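Long-range contact in probable aminotransferase (Pseudomonas aeruginosa, PDB 5YKR), which is a probable class-III aminotransferase, a dimeric enzyme of the pyridoxal-phosphate-dependent aminotransferase family whose cofactor is held as a lysine adduct: residues W377-M391 with A401-L413. Residues are numbered along the deposited sequence; the frame is centred on the assembly and turned at random.
Sequences WHVTRIGARVEYLFM and AHHARNGLIEACL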
loop_
_atom_site.group_PDB
_atom_site.type_symbol
_atom_site.label_atom_id
_atom_site.label_comp_id
_atom_site.label_asym_id
_atom_site.label_seq_id
_atom_site.Cartn_x
_atom_site.Cartn_y
_atom_site.Cartn_z
ATOM N N TRP A 377 33.570 12.898 12.162
ATOM C CA TRP A 377 32.183 12.782 11.713
ATOM C C TRP A 377 31.810 14.102 11.015
ATOM O O TRP A 377 32.513 15.113 11.138
ATOM C CB TRP A 377 31.234 12.636 12.903
ATOM C CG TRP A 377 31.383 11.441 13.821
ATOM C CD1 TRP A 377 32.388 10.519 13.838
ATOM C CD2 TRP A 377 30.505 11.076 14.881
ATOM N NE1 TRP A 377 32.165 9.596 14.815
ATOM C CE2 TRP A 377 31.016 9.922 15.480
ATOM C CE3 TRP A 377 29.289 11.591 15.355
ATOM C CZ2 TRP A 377 30.372 9.283 16.526
ATOM C CZ3 TRP A 377 28.662 10.956 16.381
ATOM C CH2 TRP A 377 29.212 9.815 16.972
ATOM N N HIS A 378 30.675 14.096 10.296
ATOM C CA HIS A 378 30.185 15.356 9.713
ATOM C C HIS A 378 28.669 15.342 9.739
ATOM O O HIS A 378 28.060 14.280 9.892
ATOM C CB HIS A 378 30.687 15.613 8.280
ATOM C CG HIS A 378 30.108 14.688 7.269
ATOM N ND1 HIS A 378 30.546 13.395 7.103
ATOM C CD2 HIS A 378 29.052 14.853 6.446
ATOM C CE1 HIS A 378 29.769 12.800 6.203
ATOM N NE2 HIS A 378 28.869 13.675 5.773
ATOM N N VAL A 379 28.105 16.521 9.561
ATOM C CA VAL A 379 26.670 16.701 9.501
ATOM C C VAL A 379 26.273 17.442 8.247
ATOM O O VAL A 379 26.966 18.353 7.794
ATOM C CB VAL A 379 26.130 17.390 10.797
ATOM C CG1 VAL A 379 26.610 18.852 10.984
ATOM C CG2 VAL A 379 24.615 17.370 10.865
ATOM N N THR A 380 25.099 17.032 7.715
ATOM C CA THR A 380 24.517 17.578 6.488
ATOM C C THR A 380 23.053 17.954 6.711
ATOM O O THR A 380 22.370 17.306 7.475
ATOM C CB THR A 380 24.619 16.539 5.355
ATOM O OG1 THR A 380 26.009 16.224 5.158
ATOM C CG2 THR A 380 24.049 17.034 4.047
ATOM N N ARG A 381 22.578 19.000 6.026
ATOM C CA ARG A 381 21.167 19.421 6.100
ATOM C C ARG A 381 20.610 19.588 4.686
ATOM O O ARG A 381 21.266 20.130 3.780
ATOM C CB ARG A 381 21.032 20.730 6.886
ATOM C CG ARG A 381 19.591 21.252 6.936
ATOM C CD ARG A 381 19.427 22.417 7.874
ATOM N NE ARG A 381 20.039 23.626 7.333
ATOM C CZ ARG A 381 19.434 24.492 6.539
ATOM N NH1 ARG A 381 18.159 24.301 6.139
ATOM N NH2 ARG A 381 20.097 25.583 6.146
ATOM N N ILE A 382 19.387 19.090 4.492
ATOM C CA ILE A 382 18.583 19.381 3.313
ATOM C C ILE A 382 17.260 19.939 3.813
ATOM O O ILE A 382 16.365 19.204 4.249
ATOM C CB ILE A 382 18.386 18.182 2.360
ATOM C CG1 ILE A 382 18.104 16.895 3.061
ATOM C CG2 ILE A 382 19.600 18.075 1.501
ATOM C CD1 ILE A 382 17.507 15.887 2.096
ATOM N N GLY A 383 17.181 21.273 3.818
ATOM C CA GLY A 383 15.978 21.921 4.296
ATOM C C GLY A 383 15.683 21.624 5.756
ATOM O O GLY A 383 16.457 21.995 6.628
ATOM N N ALA A 384 14.567 20.947 6.006
ATOM C CA ALA A 384 14.104 20.597 7.336
ATOM C C ALA A 384 14.754 19.364 7.944
ATOM O O ALA A 384 14.464 19.028 9.110
ATOM C CB ALA A 384 12.606 20.405 7.318
ATOM N N ARG A 385 15.603 18.649 7.175
ATOM C CA ARG A 385 16.092 17.341 7.578
ATOM C C ARG A 385 17.614 17.397 7.767
ATOM O O ARG A 385 18.312 17.879 6.878
ATOM C CB ARG A 385 15.711 16.323 6.469
ATOM C CG ARG A 385 15.948 14.870 6.777
ATOM C CD ARG A 385 15.648 14.019 5.554
ATOM N NE ARG A 385 15.708 12.615 5.941
ATOM C CZ ARG A 385 14.662 11.904 6.439
ATOM N NH1 ARG A 385 13.453 12.438 6.552
ATOM N NH2 ARG A 385 14.873 10.694 6.894
ATOM N N VAL A 386 18.097 16.935 8.935
ATOM C CA VAL A 386 19.520 17.050 9.307
ATOM C C VAL A 386 20.051 15.660 9.693
ATOM O O VAL A 386 19.411 14.964 10.492
ATOM C CB VAL A 386 19.664 17.976 10.545
ATOM C CG1 VAL A 386 21.109 18.104 11.024
ATOM C CG2 VAL A 386 19.093 19.366 10.217
ATOM N N GLU A 387 21.214 15.268 9.145
ATOM C CA GLU A 387 21.762 13.943 9.501
ATOM C C GLU A 387 23.271 13.995 9.549
ATOM O O GLU A 387 23.898 14.572 8.667
ATOM C CB GLU A 387 21.287 12.902 8.474
ATOM C CG GLU A 387 21.758 11.476 8.737
ATOM C CD GLU A 387 20.836 10.402 8.175
ATOM O OE1 GLU A 387 19.948 10.757 7.344
ATOM O OE2 GLU A 387 21.039 9.194 8.523
ATOM N N TYR A 388 23.818 13.283 10.534
ATOM C CA TYR A 388 25.255 13.110 10.622
ATOM C C TYR A 388 25.682 11.659 10.238
ATOM O O TYR A 388 24.854 10.718 10.188
ATOM C CB TYR A 388 25.805 13.526 11.971
ATOM C CG TYR A 388 25.086 12.972 13.161
ATOM C CD1 TYR A 388 25.490 11.751 13.757
ATOM C CD2 TYR A 388 24.022 13.654 13.738
ATOM C CE1 TYR A 388 24.810 11.238 14.840
ATOM C CE2 TYR A 388 23.370 13.151 14.855
ATOM C CZ TYR A 388 23.798 11.971 15.416
ATOM O OH TYR A 388 23.186 11.413 16.491
ATOM N N LEU A 389 26.951 11.526 9.892
ATOM C CA LEU A 389 27.543 10.270 9.448
ATOM C C LEU A 389 28.915 10.182 10.090
ATOM O O LEU A 389 29.600 11.211 10.283
ATOM C CB LEU A 389 27.721 10.272 7.918
ATOM C CG LEU A 389 26.750 9.589 6.975
ATOM C CD1 LEU A 389 27.148 9.871 5.540
ATOM C CD2 LEU A 389 26.573 8.087 7.281
ATOM N N PHE A 390 29.359 8.944 10.356
ATOM C CA PHE A 390 30.619 8.735 11.095
ATOM C C PHE A 390 31.822 8.665 10.139
ATOM O O PHE A 390 32.578 7.693 10.134
ATOM C CB PHE A 390 30.549 7.480 11.969
ATOM C CG PHE A 390 29.298 7.337 12.804
ATOM C CD1 PHE A 390 28.677 8.438 13.399
ATOM C CD2 PHE A 390 28.758 6.089 13.024
ATOM C CE1 PHE A 390 27.529 8.273 14.162
ATOM C CE2 PHE A 390 27.629 5.903 13.810
ATOM C CZ PHE A 390 27.007 7.003 14.364
ATOM N N MET A 391 31.987 9.717 9.346
ATOM C CA MET A 391 33.169 9.881 8.515
ATOM C C MET A 391 33.472 11.385 8.389
ATOM O O MET A 391 32.596 12.255 8.582
ATOM C CB MET A 391 32.944 9.234 7.138
ATOM C CG MET A 391 31.763 9.795 6.339
ATOM S SD MET A 391 31.322 8.904 4.847
ATOM C CE MET A 391 32.733 9.293 3.791
ATOM N N ALA A 401 29.309 5.885 2.004
ATOM C CA ALA A 401 28.470 6.215 3.140
ATOM C C ALA A 401 28.170 5.031 4.010
ATOM O O ALA A 401 28.101 5.133 5.225
ATOM C CB ALA A 401 27.200 6.874 2.666
ATOM N N HIS A 402 27.910 3.882 3.364
ATOM C CA HIS A 402 27.541 2.663 4.100
ATOM C C HIS A 402 28.550 2.264 5.179
ATOM O O HIS A 402 28.171 1.755 6.245
ATOM C CB HIS A 402 27.353 1.525 3.118
ATOM C CG HIS A 402 26.811 0.270 3.714
ATOM N ND1 HIS A 402 25.466 -0.021 3.771
ATOM C CD2 HIS A 402 27.456 -0.802 4.206
ATOM C CE1 HIS A 402 25.307 -1.220 4.304
ATOM N NE2 HIS A 402 26.500 -1.702 4.602
ATOM N N HIS A 403 29.826 2.526 4.921
ATOM C CA HIS A 403 30.883 2.190 5.915
ATOM C C HIS A 403 30.871 3.057 7.154
ATOM O O HIS A 403 31.473 2.693 8.203
ATOM C CB HIS A 403 32.253 2.338 5.291
ATOM C CG HIS A 403 32.498 1.368 4.197
ATOM N ND1 HIS A 403 32.778 0.040 4.458
ATOM C CD2 HIS A 403 32.552 1.511 2.851
ATOM C CE1 HIS A 403 32.950 -0.600 3.309
ATOM N NE2 HIS A 403 32.852 0.274 2.323
ATOM N N ALA A 404 30.202 4.191 7.060
ATOM C CA ALA A 404 30.138 5.192 8.151
ATOM C C ALA A 404 28.892 5.109 9.047
ATOM O O ALA A 404 28.455 6.148 9.643
ATOM C CB ALA A 404 30.219 6.545 7.506
ATOM N N ARG A 405 28.338 3.894 9.093
ATOM C CA ARG A 405 27.191 3.526 9.891
ATOM C C ARG A 405 27.656 2.438 10.893
ATOM O O ARG A 405 28.560 1.666 10.608
ATOM C CB ARG A 405 26.006 3.067 8.968
ATOM C CG ARG A 405 25.456 4.178 8.012
ATOM C CD ARG A 405 24.710 5.343 8.714
ATOM N NE ARG A 405 23.608 4.820 9.499
ATOM C CZ ARG A 405 22.339 4.715 9.083
ATOM N NH1 ARG A 405 21.948 5.197 7.870
ATOM N NH2 ARG A 405 21.430 4.176 9.890
ATOM N N ASN A 406 27.054 2.403 12.083
ATOM C CA ASN A 406 27.391 1.454 13.128
ATOM C C ASN A 406 26.224 1.270 14.057
ATOM O O ASN A 406 25.773 2.241 14.689
ATOM C CB ASN A 406 28.622 1.901 13.920
ATOM C CG ASN A 406 29.027 0.884 14.978
ATOM O OD1 ASN A 406 28.572 0.915 16.154
ATOM N ND2 ASN A 406 29.828 -0.106 14.533
ATOM N N GLY A 407 25.734 0.028 14.157
ATOM C CA GLY A 407 24.535 -0.266 14.904
ATOM C C GLY A 407 24.599 0.087 16.384
ATOM O O GLY A 407 23.637 0.625 16.976
ATOM N N LEU A 408 25.732 -0.230 16.994
ATOM C CA LEU A 408 25.898 -0.044 18.418
ATOM C C LEU A 408 25.973 1.445 18.811
ATOM O O LEU A 408 25.285 1.878 19.742
ATOM C CB LEU A 408 27.130 -0.786 18.930
ATOM C CG LEU A 408 27.478 -0.536 20.401
ATOM C CD1 LEU A 408 26.364 -0.948 21.338
ATOM C CD2 LEU A 408 28.752 -1.241 20.819
ATOM N N ILE A 409 26.782 2.219 18.091
ATOM C CA ILE A 409 26.906 3.644 18.389
ATOM C C ILE A 409 25.546 4.311 18.148
ATOM O O ILE A 409 25.056 5.088 18.987
ATOM C CB ILE A 409 28.006 4.327 17.565
ATOM C CG1 ILE A 409 29.385 3.754 17.945
ATOM C CG2 ILE A 409 27.924 5.832 17.741
ATOM C CD1 ILE A 409 30.477 4.112 16.940
ATOM N N GLU A 410 24.915 3.977 17.018
ATOM C CA GLU A 410 23.592 4.519 16.717
ATOM C C GLU A 410 22.545 4.218 17.788
ATOM O O GLU A 410 21.837 5.112 18.254
ATOM C CB GLU A 410 23.138 4.038 15.353
ATOM C CG GLU A 410 23.957 4.627 14.222
ATOM C CD GLU A 410 23.689 3.981 12.862
ATOM O OE1 GLU A 410 22.568 3.506 12.608
ATOM O OE2 GLU A 410 24.618 4.041 12.023
ATOM N N ALA A 411 22.487 2.963 18.234
ATOM C CA ALA A 411 21.543 2.586 19.268
ATOM C C ALA A 411 21.808 3.333 20.574
ATOM O O ALA A 411 20.887 3.797 21.226
ATOM C CB ALA A 411 21.557 1.084 19.484
ATOM N N CYS A 412 23.077 3.440 20.953
ATOM C CA CYS A 412 23.414 4.147 22.168
ATOM C C CYS A 412 23.016 5.618 22.159
ATOM O O CYS A 412 22.418 6.089 23.114
ATOM C CB CYS A 412 24.890 3.991 22.449
ATOM S SG CYS A 412 25.427 4.613 24.061
ATOM N N LEU A 413 23.326 6.335 21.085
ATOM C CA LEU A 413 22.958 7.742 20.989
ATOM C C LEU A 413 21.451 7.889 21.003
ATOM O O LEU A 413 20.911 8.750 21.683
ATOM C CB LEU A 413 23.542 8.358 19.707
ATOM C CG LEU A 413 25.073 8.503 19.569
ATOM C CD1 LEU A 413 25.443 9.171 18.263
ATOM C CD2 LEU A 413 25.637 9.201 20.737
#
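Phe390, just past the end of strand 385-389, meets residues Ala404 to Glu410 through both its backbone and its ring. The one hydrogen bond across the contact runs from Phe390 N to Ala404 O (3.0 Å) and lies in the carbonyl plane, on a lone pair.

Apolar contacts make up most of the rest of the contact. With CG anti to its carbonyl carbon (chi1 -47°), the Phe390 ring reaches helix 407-418, where its CZ lies 3.7 Å from Ile409 CG2 and 3.9 Å from Glu410 CG; its CD1 sits over the centre of one face of the Trp377 ring. Leu413 CD1 approaches the edge of the Tyr388 ring, 3.6 Å from Tyr388 OH, and also touches Trp377 CH2. On the other flank, Leu389 CD2 rests 3.6 Å from Arg405 CD, while Met391 SD lies against Ala404 CB.

Several polar groups of 401-413 pair with one another. Arg405, bent at chi2 and chi3, grips Glu410 side-on, NE to OE2 (2.8 Å) and NH2 to OE1; NH2 also bonds Phe427 O. Asn406 N reaches Glu410 OE2 from the face opposite Arg405 NE, and Asn406 OD1 caps the helix at Ile409 N. Glu387 OE2 accepts from Asn429 N and stands 4.2 Å from Arg405 NH1, an interaction of charges alone.

The beta hairpin is thus joined by one backbone bond to the turn preceding helix 407-418 and packs on that helix through aromatic and aliphatic side chains, beside the buried carboxylate of Glu410, whose charge Arg405 probably offsets.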